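Local coordinates for xanthomonas outer protein D (PDB 2OIX) that acts as a type III secreted cysteine protease that strips SUMO from its targets, represented here by an inactivated catalytic domain, at residues P68-V80 and Y92-Q104. The protein carries 1 engineered substitution. Residues are numbered along the deposited sequence; the frame is centred on the assembly and turned at random.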
loop_
_atom_site.group_PDB
_atom_site.type_symbol
_atom_site.label_atom_id
_atom_site.label_comp_id
_atom_site.label_asym_id
_atom_site.label_seq_id
_atom_site.Cartn_x
_atom_site.Cartn_y
_atom_site.Cartn_z
ATOM N N PRO A 68 1.744 -2.844 0.487
ATOM C CA PRO A 68 2.964 -2.422 1.186
ATOM C C PRO A 68 4.130 -3.184 0.517
ATOM O O PRO A 68 4.039 -4.397 0.289
ATOM C CB PRO A 68 2.727 -2.853 2.628
ATOM C CG PRO A 68 1.186 -3.135 2.720
ATOM C CD PRO A 68 0.896 -3.712 1.330
ATOM N N ILE A 69 5.182 -2.446 0.178
ATOM C CA ILE A 69 6.363 -2.986 -0.490
ATOM C C ILE A 69 7.501 -3.077 0.554
ATOM O O ILE A 69 7.991 -2.065 0.973
ATOM C CB ILE A 69 6.763 -2.097 -1.683
ATOM C CG1 ILE A 69 5.592 -1.888 -2.673
ATOM C CG2 ILE A 69 7.974 -2.688 -2.428
ATOM C CD1 ILE A 69 4.979 -3.116 -3.233
ATOM N N ASN A 70 7.889 -4.288 0.945
ATOM C CA ASN A 70 8.921 -4.536 1.935
ATOM C C ASN A 70 10.274 -4.747 1.294
ATOM O O ASN A 70 10.445 -5.667 0.522
ATOM C CB ASN A 70 8.557 -5.787 2.768
ATOM C CG ASN A 70 9.391 -5.932 4.002
ATOM O OD1 ASN A 70 10.133 -5.023 4.396
ATOM N ND2 ASN A 70 9.237 -7.061 4.666
ATOM N N GLN A 71 11.233 -3.899 1.620
ATOM C CA GLN A 71 12.612 -4.252 1.381
ATOM C C GLN A 71 13.098 -4.839 2.717
ATOM O O GLN A 71 13.264 -4.104 3.682
ATOM C CB GLN A 71 13.453 -3.047 0.929
ATOM C CG GLN A 71 14.813 -3.452 0.349
ATOM C CD GLN A 71 15.719 -2.272 -0.079
ATOM O OE1 GLN A 71 16.934 -2.426 -0.138
ATOM N NE2 GLN A 71 15.138 -1.130 -0.384
ATOM N N PRO A 72 13.264 -6.174 2.771
ATOM C CA PRO A 72 13.390 -6.932 4.023
ATOM C C PRO A 72 14.472 -6.374 4.939
ATOM O O PRO A 72 15.616 -6.193 4.504
ATOM C CB PRO A 72 13.754 -8.335 3.544
ATOM C CG PRO A 72 13.163 -8.429 2.171
ATOM C CD PRO A 72 13.335 -7.054 1.586
ATOM N N ASN A 73 14.075 -6.069 6.178
ATOM C CA ASN A 73 14.930 -5.428 7.189
ATOM C C ASN A 73 15.612 -4.157 6.713
ATOM O O ASN A 73 16.680 -3.793 7.219
ATOM C CB ASN A 73 16.001 -6.394 7.712
ATOM C CG ASN A 73 15.435 -7.727 8.104
ATOM O OD1 ASN A 73 15.068 -8.531 7.242
ATOM N ND2 ASN A 73 15.372 -7.983 9.410
ATOM N N ALA A 74 15.009 -3.482 5.743
ATOM C CA ALA A 74 15.654 -2.316 5.153
ATOM C C ALA A 74 14.718 -1.105 5.045
ATOM O O ALA A 74 15.074 -0.003 5.482
ATOM C CB ALA A 74 16.275 -2.667 3.764
ATOM N N HIS A 75 13.526 -1.295 4.482
ATOM C CA HIS A 75 12.707 -0.146 4.108
ATOM C C HIS A 75 11.291 -0.568 3.746
ATOM O O HIS A 75 11.083 -1.728 3.407
ATOM C CB HIS A 75 13.376 0.569 2.918
ATOM C CG HIS A 75 12.737 1.865 2.535
ATOM N ND1 HIS A 75 12.408 2.838 3.450
ATOM C CD2 HIS A 75 12.392 2.363 1.319
ATOM C CE1 HIS A 75 11.890 3.875 2.817
ATOM N NE2 HIS A 75 11.872 3.612 1.523
ATOM N N TRP A 76 10.332 0.356 3.881
ATOM C CA TRP A 76 8.949 0.165 3.406
ATOM C C TRP A 76 8.528 1.295 2.448
ATOM O O TRP A 76 8.853 2.456 2.668
ATOM C CB TRP A 76 7.935 0.242 4.534
ATOM C CG TRP A 76 7.905 -0.924 5.495
ATOM C CD1 TRP A 76 8.469 -0.970 6.733
ATOM C CD2 TRP A 76 7.275 -2.178 5.284
ATOM N NE1 TRP A 76 8.238 -2.207 7.331
ATOM C CE2 TRP A 76 7.487 -2.961 6.461
ATOM C CE3 TRP A 76 6.530 -2.726 4.219
ATOM C CZ2 TRP A 76 6.985 -4.248 6.600
ATOM C CZ3 TRP A 76 6.030 -4.043 4.366
ATOM C CH2 TRP A 76 6.266 -4.775 5.541
ATOM N N SER A 77 7.712 0.967 1.454
ATOM C CA SER A 77 7.034 2.005 0.695
ATOM C C SER A 77 5.623 1.466 0.337
ATOM O O SER A 77 5.248 0.333 0.715
ATOM C CB SER A 77 7.837 2.360 -0.531
ATOM O OG SER A 77 7.906 1.206 -1.347
ATOM N N LEU A 78 4.862 2.274 -0.389
ATOM C CA LEU A 78 3.497 1.954 -0.665
ATOM C C LEU A 78 3.212 2.041 -2.147
ATOM O O LEU A 78 3.461 3.099 -2.804
ATOM C CB LEU A 78 2.586 2.920 0.034
ATOM C CG LEU A 78 1.084 2.771 -0.248
ATOM C CD1 LEU A 78 0.585 1.354 0.161
ATOM C CD2 LEU A 78 0.266 3.918 0.425
ATOM N N LEU A 79 2.681 0.949 -2.679
ATOM C CA LEU A 79 2.203 0.980 -4.041
ATOM C C LEU A 79 0.663 0.918 -3.985
ATOM O O LEU A 79 0.102 0.006 -3.386
ATOM C CB LEU A 79 2.713 -0.251 -4.827
ATOM C CG LEU A 79 2.250 -0.242 -6.240
ATOM C CD1 LEU A 79 2.886 0.996 -6.980
ATOM C CD2 LEU A 79 2.560 -1.594 -6.928
ATOM N N VAL A 80 -0.029 1.815 -4.690
ATOM C CA VAL A 80 -1.503 1.784 -4.725
ATOM C C VAL A 80 -1.907 1.475 -6.170
ATOM O O VAL A 80 -1.416 2.092 -7.148
ATOM C CB VAL A 80 -2.136 3.118 -4.228
ATOM C CG1 VAL A 80 -3.687 3.091 -4.338
ATOM C CG2 VAL A 80 -1.718 3.402 -2.824
ATOM N N TYR A 92 0.327 4.095 -8.267
ATOM C CA TYR A 92 0.977 5.192 -7.601
ATOM C C TYR A 92 1.961 4.628 -6.581
ATOM O O TYR A 92 1.589 3.771 -5.763
ATOM C CB TYR A 92 -0.037 6.021 -6.801
ATOM C CG TYR A 92 -1.218 6.475 -7.662
ATOM C CD1 TYR A 92 -1.161 7.699 -8.388
ATOM C CD2 TYR A 92 -2.398 5.707 -7.731
ATOM C CE1 TYR A 92 -2.267 8.117 -9.208
ATOM C CE2 TYR A 92 -3.528 6.132 -8.560
ATOM C CZ TYR A 92 -3.406 7.319 -9.287
ATOM O OH TYR A 92 -4.439 7.757 -10.020
ATOM N N HIS A 93 3.214 5.057 -6.669
ATOM C CA HIS A 93 4.229 4.642 -5.687
ATOM C C HIS A 93 4.694 5.780 -4.789
ATOM O O HIS A 93 5.118 6.842 -5.290
ATOM C CB HIS A 93 5.408 3.963 -6.438
ATOM C CG HIS A 93 6.441 3.376 -5.513
ATOM N ND1 HIS A 93 7.784 3.680 -5.597
ATOM C CD2 HIS A 93 6.324 2.490 -4.490
ATOM C CE1 HIS A 93 8.447 3.043 -4.645
ATOM N NE2 HIS A 93 7.582 2.326 -3.947
ATOM N N TYR A 94 4.619 5.565 -3.469
ATOM C CA TYR A 94 4.994 6.547 -2.438
ATOM C C TYR A 94 6.181 5.985 -1.653
ATOM O O TYR A 94 6.095 4.903 -1.043
ATOM C CB TYR A 94 3.832 6.852 -1.488
ATOM C CG TYR A 94 2.493 7.255 -2.175
ATOM C CD1 TYR A 94 2.189 8.595 -2.368
ATOM C CD2 TYR A 94 1.530 6.310 -2.528
ATOM C CE1 TYR A 94 0.988 9.014 -2.945
ATOM C CE2 TYR A 94 0.291 6.699 -3.126
ATOM C CZ TYR A 94 0.032 8.080 -3.310
ATOM O OH TYR A 94 -1.143 8.506 -3.878
ATOM N N ASP A 95 7.289 6.695 -1.740
ATOM C CA ASP A 95 8.499 6.324 -1.002
ATOM C C ASP A 95 8.976 7.503 -0.168
ATOM O O ASP A 95 9.223 8.584 -0.692
ATOM C CB ASP A 95 9.559 5.856 -2.014
ATOM C CG ASP A 95 10.839 5.331 -1.342
ATOM O OD1 ASP A 95 11.649 4.686 -2.042
ATOM O OD2 ASP A 95 11.070 5.573 -0.135
ATOM N N SER A 96 9.120 7.309 1.136
ATOM C CA SER A 96 9.371 8.390 1.992
ATOM C C SER A 96 10.877 8.611 2.180
ATOM O O SER A 96 11.310 9.534 2.938
ATOM C CB SER A 96 8.702 8.069 3.311
ATOM O OG SER A 96 9.239 6.884 3.877
ATOM N N MET A 97 11.687 7.751 1.556
ATOM C CA MET A 97 13.142 7.753 1.768
ATOM C C MET A 97 13.728 8.955 1.083
ATOM O O MET A 97 13.514 9.147 -0.113
ATOM C CB MET A 97 13.818 6.486 1.231
ATOM C CG MET A 97 15.297 6.332 1.691
ATOM S SD MET A 97 16.151 4.865 1.012
ATOM C CE MET A 97 15.756 3.658 2.298
ATOM N N ALA A 98 14.466 9.741 1.858
ATOM C CA ALA A 98 15.079 11.005 1.428
ATOM C C ALA A 98 15.954 10.863 0.175
ATOM O O ALA A 98 15.777 11.596 -0.808
ATOM C CB ALA A 98 15.886 11.605 2.573
ATOM N N GLN A 99 16.908 9.935 0.228
ATOM C CA GLN A 99 17.706 9.594 -0.940
ATOM C C GLN A 99 17.313 8.203 -1.431
ATOM O O GLN A 99 17.747 7.177 -0.884
ATOM C CB GLN A 99 19.207 9.705 -0.641
ATOM C CG GLN A 99 19.723 11.147 -0.596
ATOM C CD GLN A 99 20.992 11.294 0.216
ATOM O OE1 GLN A 99 21.347 10.411 1.000
ATOM N NE2 GLN A 99 21.689 12.417 0.037
ATOM N N LYS A 100 16.465 8.193 -2.458
ATOM C CA LYS A 100 15.979 6.958 -3.082
ATOM C C LYS A 100 17.117 6.021 -3.460
ATOM O O LYS A 100 18.231 6.448 -3.798
ATOM C CB LYS A 100 15.094 7.265 -4.308
ATOM C CG LYS A 100 13.593 7.543 -4.024
ATOM C CD LYS A 100 13.328 8.710 -3.049
ATOM C CE LYS A 100 11.831 8.984 -2.842
ATOM N NZ LYS A 100 11.528 10.024 -1.794
ATOM N N ASP A 101 16.814 4.732 -3.373
ATOM C CA ASP A 101 17.707 3.630 -3.735
ATOM C C ASP A 101 17.008 2.881 -4.869
ATOM O O ASP A 101 15.775 2.726 -4.802
ATOM C CB ASP A 101 17.830 2.719 -2.509
ATOM C CG ASP A 101 18.453 1.388 -2.824
ATOM O OD1 ASP A 101 19.630 1.362 -3.213
ATOM O OD2 ASP A 101 17.763 0.367 -2.654
ATOM N N PRO A 102 17.757 2.397 -5.890
ATOM C CA PRO A 102 17.033 1.748 -7.020
ATOM C C PRO A 102 16.280 0.501 -6.595
ATOM O O PRO A 102 15.290 0.136 -7.241
ATOM C CB PRO A 102 18.130 1.404 -8.044
ATOM C CG PRO A 102 19.452 1.561 -7.297
ATOM C CD PRO A 102 19.219 2.370 -6.051
ATOM N N GLN A 103 16.671 -0.121 -5.481
ATOM C CA GLN A 103 15.994 -1.364 -5.106
ATOM C C GLN A 103 14.500 -1.176 -4.826
ATOM O O GLN A 103 13.691 -1.980 -5.289
ATOM C CB GLN A 103 16.683 -2.190 -3.990
ATOM C CG GLN A 103 16.134 -3.661 -4.009
ATOM C CD GLN A 103 16.731 -4.631 -3.002
ATOM O OE1 GLN A 103 17.903 -4.523 -2.618
ATOM N NE2 GLN A 103 15.909 -5.598 -2.553
ATOM N N GLN A 104 14.139 -0.116 -4.116
ATOM C CA GLN A 104 12.729 0.060 -3.687
ATOM C C GLN A 104 11.738 0.177 -4.855
ATOM O O GLN A 104 10.711 -0.525 -4.892
ATOM C CB GLN A 104 12.609 1.269 -2.734
ATOM C CG GLN A 104 11.275 1.224 -1.949
ATOM C CD GLN A 104 11.253 0.148 -0.835
ATOM O OE1 GLN A 104 12.279 -0.391 -0.465
ATOM N NE2 GLN A 104 10.088 -0.100 -0.272
HETATM O O HOH W 1 8.027 5.043 2.638
#
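His75 and Asp95, probably the histidine and acid of the Ulp1-type catalytic triad, meet at the open end of the hairpin of strands 75-82 and 90-94, away from its turn: His75 NE2 donates to Asp95 OD2 at 2.7 Å. The carboxylate oxygen lies close to the ring plane, but is itself approached from above the carboxylate plane. From the opposite face Met97 N reaches the same oxygen at 2.8 Å, closing an Asx turn; OD2 is thus gripped by two donors, which limits rotation of the carboxylate. The bent end of Met97 (chi3 -90°) lays CE over the imidazole, 3.6 Å from the ring centroid, as a CH-pi contact. The His75 side chain also touches Ala136, the engineered replacement of the presumed nucleophilic cysteine of this clan CE protease, and Gln130, consistent with the oxyanion-hole glutamine of relatives, bonds Ser96 OG. Gln104, from helix 102-114, turns at chi2 (74°) to set its amide steeply against the His75 ring. Its OE1 accepts from Gln71 NE2 at 3.0 Å, while its NE2 gives a nearly straight bond to Ser77 OG, 2.8 Å away. That hydroxyl also pairs with His93 NE2 at 2.8 Å. Antiparallel backbone bonds join Leu78 to Tyr94 and Val80 to Tyr92.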